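Local atomic coordinates of putative phosphosugar isomerase (Silicibacter pomeroyi DSS-3, PDB entry 3FJ1), a protein that is of unconfirmed function but, as a tandem SIS-domain protein, probably binds phosphosugars or related carbohydrate derivatives, perhaps as an isomerase or aminotransferase. Residues 43-57 with 90-104. Numbering follows the deposited sequence. Where two conformers were deposited one is given.
Sequences PSFVATVARGSSDHV and LDRALCLAVSQSGKS
F45 and A93 meet at the start of two parallel strands: in the conformer given, A93 CB sits over one ring face, 3.7 Å from the F45 centroid and 23° off its normal, a CH-pi contact. There chi1 of 73° turns the ring to this methyl, while L90 CD2 reaches the ring edge. Strands 45-49 and 93-99 are adjacent in the parallel sheet of the first SIS domain. From F45 O to V98 N their backbones form a tight ladder, shortest at L96 N to A47 O (2.7 Å, 169° at the hydrogen). On the F45 face V49 CG2 packs on C95 SG at 3.5 Å, beside helix 105-116; on the other, V46 CG1 and L94 CD2 lie 4.2 Å apart. V98 CG1 packs against S54 CB (3.8 Å) and V57 CG1. Past V98 the two chains diverge. One water accepts from R51 N (2.9 Å) and donates to V98 O (2.7 Å), extending the ladder. R51 CD lies 3.7 Å from S104 OG, which weakly caps I107 N; R51 NE forms a salt bridge with E242 of the second subunit. The chemistry thus changes from direct amide pairing between apolar faces to a water-bridged, more polar end, consistent with the C-terminal strand ends, where SIS domains usually bind phosphosugars.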
loop_
_atom_site.group_PDB
_atom_site.type_symbol
_atom_site.label_atom_id
_atom_site.label_comp_id
_atom_site.label_asym_id
_atom_site.label_seq_id
_atom_site.Cartn_x
_atom_site.Cartn_y
_atom_site.Cartn_z
ATOM N N PRO A 43 -21.353 -8.014 11.087
ATOM C CA PRO A 43 -20.224 -7.139 11.486
ATOM C C PRO A 43 -20.281 -5.767 10.783
ATOM O O PRO A 43 -20.872 -5.632 9.715
ATOM C CB PRO A 43 -18.984 -7.926 11.037
ATOM C CG PRO A 43 -19.490 -8.851 9.951
ATOM C CD PRO A 43 -20.902 -9.192 10.329
ATOM N N SER A 44 -19.691 -4.767 11.413
ATOM C CA SER A 44 -19.726 -3.398 10.928
ATOM C C SER A 44 -18.423 -2.943 10.296
ATOM O O SER A 44 -18.323 -1.822 9.850
ATOM C CB SER A 44 -20.078 -2.449 12.058
ATOM O OG SER A 44 -19.228 -2.635 13.169
ATOM N N PHE A 45 -17.445 -3.823 10.247
ATOM C CA PHE A 45 -16.227 -3.497 9.511
ATOM C C PHE A 45 -15.402 -4.751 9.289
ATOM O O PHE A 45 -15.701 -5.839 9.801
ATOM C CB PHE A 45 -15.390 -2.346 10.112
ATOM C CG PHE A 45 -14.663 -2.699 11.370
ATOM C CD1 PHE A 45 -15.305 -2.656 12.588
ATOM C CD2 PHE A 45 -13.323 -3.049 11.334
ATOM C CE1 PHE A 45 -14.623 -2.970 13.779
ATOM C CE2 PHE A 45 -12.637 -3.356 12.500
ATOM C CZ PHE A 45 -13.289 -3.320 13.725
ATOM N N VAL A 46 -14.444 -4.585 8.382
ATOM C CA VAL A 46 -13.613 -5.691 7.922
ATOM C C VAL A 46 -12.132 -5.365 8.117
ATOM O O VAL A 46 -11.711 -4.236 7.855
ATOM C CB VAL A 46 -13.853 -5.990 6.432
ATOM C CG1 VAL A 46 -13.019 -7.197 5.990
ATOM C CG2 VAL A 46 -15.360 -6.226 6.147
ATOM N N ALA A 47 -11.343 -6.357 8.527
ATOM C CA ALA A 47 -9.892 -6.227 8.599
ATOM C C ALA A 47 -9.304 -7.293 7.697
ATOM O O ALA A 47 -9.856 -8.383 7.614
ATOM C CB ALA A 47 -9.368 -6.401 10.017
ATOM N N THR A 48 -8.252 -6.973 6.954
ATOM C CA THR A 48 -7.599 -7.969 6.113
ATOM C C THR A 48 -6.178 -8.221 6.639
ATOM O O THR A 48 -5.539 -7.333 7.215
ATOM C CB THR A 48 -7.545 -7.615 4.613
ATOM O OG1 THR A 48 -6.802 -6.399 4.442
ATOM C CG2 THR A 48 -8.989 -7.483 3.993
ATOM N N VAL A 49 -5.723 -9.454 6.440
ATOM C CA VAL A 49 -4.410 -9.924 6.865
ATOM C C VAL A 49 -3.802 -10.736 5.702
ATOM O O VAL A 49 -4.331 -11.783 5.306
ATOM C CB VAL A 49 -4.456 -10.820 8.129
ATOM C CG1 VAL A 49 -3.039 -11.227 8.578
ATOM C CG2 VAL A 49 -5.210 -10.098 9.255
ATOM N N ALA A 50 -2.681 -10.262 5.174
ATOM C CA ALA A 50 -2.067 -10.892 4.026
ATOM C C ALA A 50 -0.690 -10.269 3.718
ATOM O O ALA A 50 -0.351 -9.169 4.195
ATOM C CB ALA A 50 -2.993 -10.744 2.771
ATOM N N ARG A 51 0.066 -10.963 2.874
ATOM C CA ARG A 51 1.343 -10.453 2.359
ATOM C C ARG A 51 1.505 -10.866 0.902
ATOM O O ARG A 51 0.809 -11.753 0.430
ATOM C CB ARG A 51 2.516 -11.001 3.171
ATOM C CG ARG A 51 2.514 -12.491 3.275
ATOM C CD ARG A 51 3.540 -12.969 4.251
ATOM N NE ARG A 51 4.879 -12.944 3.695
ATOM C CZ ARG A 51 5.373 -13.893 2.898
ATOM N NH1 ARG A 51 4.641 -14.956 2.570
ATOM N NH2 ARG A 51 6.627 -13.813 2.443
ATOM N N GLY A 52 2.425 -10.206 0.204
ATOM C CA GLY A 52 2.691 -10.537 -1.195
ATOM C C GLY A 52 1.487 -10.419 -2.105
ATOM O O GLY A 52 0.687 -9.493 -1.994
ATOM N N SER A 53 1.367 -11.358 -3.032
ATOM C CA SER A 53 0.272 -11.353 -3.981
ATOM C C SER A 53 -1.083 -11.452 -3.274
ATOM O O SER A 53 -2.072 -10.881 -3.751
ATOM C CB SER A 53 0.460 -12.502 -4.975
ATOM O OG SER A 53 -0.549 -12.519 -5.958
ATOM N N SER A 54 -1.137 -12.184 -2.159
ATOM C CA SER A 54 -2.360 -12.279 -1.346
ATOM C C SER A 54 -2.844 -10.919 -0.879
ATOM O O SER A 54 -4.039 -10.713 -0.741
ATOM C CB SER A 54 -2.218 -13.235 -0.165
ATOM O OG SER A 54 -2.076 -14.575 -0.599
ATOM N N ASP A 55 -1.949 -9.969 -0.665
ATOM C CA ASP A 55 -2.395 -8.629 -0.274
ATOM C C ASP A 55 -3.053 -7.850 -1.432
ATOM O O ASP A 55 -3.878 -6.995 -1.200
ATOM C CB ASP A 55 -1.254 -7.844 0.362
ATOM C CG ASP A 55 -1.734 -6.849 1.401
ATOM O OD1 ASP A 55 -2.901 -6.909 1.858
ATOM O OD2 ASP A 55 -0.907 -6.005 1.777
ATOM N N HIS A 56 -2.684 -8.165 -2.680
ATOM C CA HIS A 56 -3.334 -7.571 -3.860
ATOM C C HIS A 56 -4.754 -8.141 -3.967
ATOM O O HIS A 56 -5.695 -7.436 -4.345
ATOM C CB HIS A 56 -2.514 -7.784 -5.123
ATOM C CG HIS A 56 -1.126 -7.214 -5.023
ATOM N ND1 HIS A 56 -0.872 -5.999 -4.413
ATOM C CD2 HIS A 56 0.068 -7.662 -5.481
ATOM C CE1 HIS A 56 0.426 -5.758 -4.454
ATOM N NE2 HIS A 56 1.014 -6.723 -5.143
ATOM N N VAL A 57 -4.916 -9.410 -3.583
ATOM C CA VAL A 57 -6.235 -9.996 -3.476
ATOM C C VAL A 57 -7.046 -9.207 -2.460
ATOM O O VAL A 57 -8.205 -8.874 -2.675
ATOM C CB VAL A 57 -6.188 -11.469 -3.100
ATOM C CG1 VAL A 57 -7.652 -11.972 -2.901
ATOM C CG2 VAL A 57 -5.429 -12.270 -4.186
ATOM N N LEU A 90 -11.537 -5.268 18.057
ATOM C CA LEU A 90 -12.050 -5.915 16.852
ATOM C C LEU A 90 -13.408 -6.632 17.011
ATOM O O LEU A 90 -13.801 -7.428 16.147
ATOM C CB LEU A 90 -10.993 -6.860 16.273
ATOM C CG LEU A 90 -9.710 -6.181 15.775
ATOM C CD1 LEU A 90 -8.651 -7.224 15.362
ATOM C CD2 LEU A 90 -10.028 -5.275 14.621
ATOM N N ASP A 91 -14.133 -6.325 18.095
ATOM C CA ASP A 91 -15.473 -6.853 18.282
ATOM C C ASP A 91 -16.276 -6.312 17.078
ATOM O O ASP A 91 -16.028 -5.213 16.609
ATOM C CB ASP A 91 -16.090 -6.333 19.603
ATOM C CG ASP A 91 -15.345 -6.817 20.861
ATOM O OD1 ASP A 91 -14.860 -7.972 20.948
ATOM O OD2 ASP A 91 -15.266 -6.019 21.821
ATOM N N ARG A 92 -17.239 -7.056 16.572
ATOM C CA ARG A 92 -18.017 -6.556 15.418
ATOM C C ARG A 92 -17.247 -6.520 14.094
ATOM O O ARG A 92 -17.744 -5.963 13.108
ATOM C CB ARG A 92 -18.580 -5.133 15.654
ATOM C CG ARG A 92 -19.355 -4.907 16.943
ATOM C CD ARG A 92 -20.665 -5.663 16.979
ATOM N NE ARG A 92 -21.376 -5.440 18.244
ATOM C CZ ARG A 92 -22.432 -6.134 18.656
ATOM N NH1 ARG A 92 -22.938 -7.120 17.917
ATOM N NH2 ARG A 92 -22.983 -5.845 19.830
ATOM N N ALA A 93 -16.040 -7.088 14.053
ATOM C CA ALA A 93 -15.265 -7.101 12.817
ATOM C C ALA A 93 -15.217 -8.501 12.203
ATOM O O ALA A 93 -15.228 -9.505 12.933
ATOM C CB ALA A 93 -13.830 -6.645 13.103
ATOM N N LEU A 94 -15.192 -8.536 10.877
ATOM C CA LEU A 94 -14.805 -9.729 10.106
ATOM C C LEU A 94 -13.302 -9.549 9.899
ATOM O O LEU A 94 -12.860 -8.475 9.446
ATOM C CB LEU A 94 -15.436 -9.733 8.716
ATOM C CG LEU A 94 -14.863 -10.672 7.626
ATOM C CD1 LEU A 94 -14.928 -12.158 8.045
ATOM C CD2 LEU A 94 -15.585 -10.551 6.276
ATOM N N CYS A 95 -12.505 -10.554 10.216
ATOM C CA CYS A 95 -11.096 -10.532 9.833
ATOM C C CYS A 95 -10.888 -11.548 8.698
ATOM O O CYS A 95 -11.086 -12.749 8.885
ATOM C CB CYS A 95 -10.180 -10.844 10.998
ATOM S SG CYS A 95 -8.423 -10.871 10.502
ATOM N N LEU A 96 -10.480 -11.058 7.525
ATOM C CA LEU A 96 -10.291 -11.899 6.376
ATOM C C LEU A 96 -8.785 -12.107 6.147
ATOM O O LEU A 96 -8.086 -11.143 5.860
ATOM C CB LEU A 96 -10.948 -11.233 5.180
ATOM C CG LEU A 96 -11.061 -12.063 3.941
ATOM C CD1 LEU A 96 -11.944 -13.307 4.151
ATOM C CD2 LEU A 96 -11.611 -11.165 2.835
ATOM N N ALA A 97 -8.319 -13.341 6.313
ATOM C CA ALA A 97 -6.904 -13.669 6.120
ATOM C C ALA A 97 -6.755 -14.399 4.778
ATOM O O ALA A 97 -7.507 -15.326 4.489
ATOM C CB ALA A 97 -6.388 -14.519 7.255
ATOM N N VAL A 98 -5.805 -13.987 3.946
ATOM C CA VAL A 98 -5.631 -14.649 2.639
ATOM C C VAL A 98 -4.182 -15.133 2.514
ATOM O O VAL A 98 -3.270 -14.337 2.644
ATOM C CB VAL A 98 -5.978 -13.689 1.514
ATOM C CG1 VAL A 98 -5.833 -14.385 0.163
ATOM C CG2 VAL A 98 -7.404 -13.096 1.713
ATOM N N SER A 99 -3.975 -16.431 2.277
ATOM C CA SER A 99 -2.626 -16.971 2.179
ATOM C C SER A 99 -2.643 -18.289 1.445
ATOM O O SER A 99 -3.376 -19.175 1.867
ATOM C CB SER A 99 -2.076 -17.234 3.579
ATOM O OG SER A 99 -0.853 -17.946 3.529
ATOM N N GLN A 100 -1.829 -18.426 0.395
ATOM C CA GLN A 100 -1.688 -19.667 -0.394
ATOM C C GLN A 100 -1.528 -20.906 0.537
ATOM O O GLN A 100 -2.376 -21.815 0.588
ATOM C CB GLN A 100 -0.468 -19.477 -1.358
ATOM C CG GLN A 100 -0.186 -20.506 -2.507
ATOM C CD GLN A 100 0.955 -20.048 -3.489
ATOM O OE1 GLN A 100 1.031 -20.478 -4.650
ATOM N NE2 GLN A 100 1.835 -19.172 -3.004
ATOM N N SER A 101 -0.412 -20.939 1.266
ATOM C CA SER A 101 -0.054 -22.087 2.111
ATOM C C SER A 101 -0.565 -22.014 3.542
ATOM O O SER A 101 -0.668 -23.039 4.199
ATOM C CB SER A 101 1.480 -22.255 2.180
ATOM O OG SER A 101 2.056 -21.335 3.119
ATOM N N GLY A 102 -0.871 -20.814 4.044
ATOM C CA GLY A 102 -1.309 -20.681 5.432
ATOM C C GLY A 102 -0.238 -20.988 6.470
ATOM O O GLY A 102 -0.558 -21.280 7.608
ATOM N N LYS A 103 1.029 -20.892 6.084
ATOM C CA LYS A 103 2.138 -21.160 6.993
ATOM C C LYS A 103 2.777 -19.911 7.601
ATOM O O LYS A 103 3.303 -19.978 8.705
ATOM C CB LYS A 103 3.225 -21.996 6.284
ATOM C CG LYS A 103 2.788 -23.408 5.906
ATOM C CD LYS A 103 3.818 -24.059 5.008
ATOM C CE LYS A 103 3.461 -25.511 4.695
ATOM N N SER A 104 2.745 -18.777 6.915
ATOM C CA SER A 104 3.432 -17.571 7.423
ATOM C C SER A 104 3.168 -17.244 8.892
ATOM O O SER A 104 2.045 -16.878 9.241
ATOM C CB SER A 104 3.051 -16.333 6.600
ATOM O OG SER A 104 3.610 -15.147 7.203
HETATM O O HOH W 1 -0.648 -13.753 2.792
#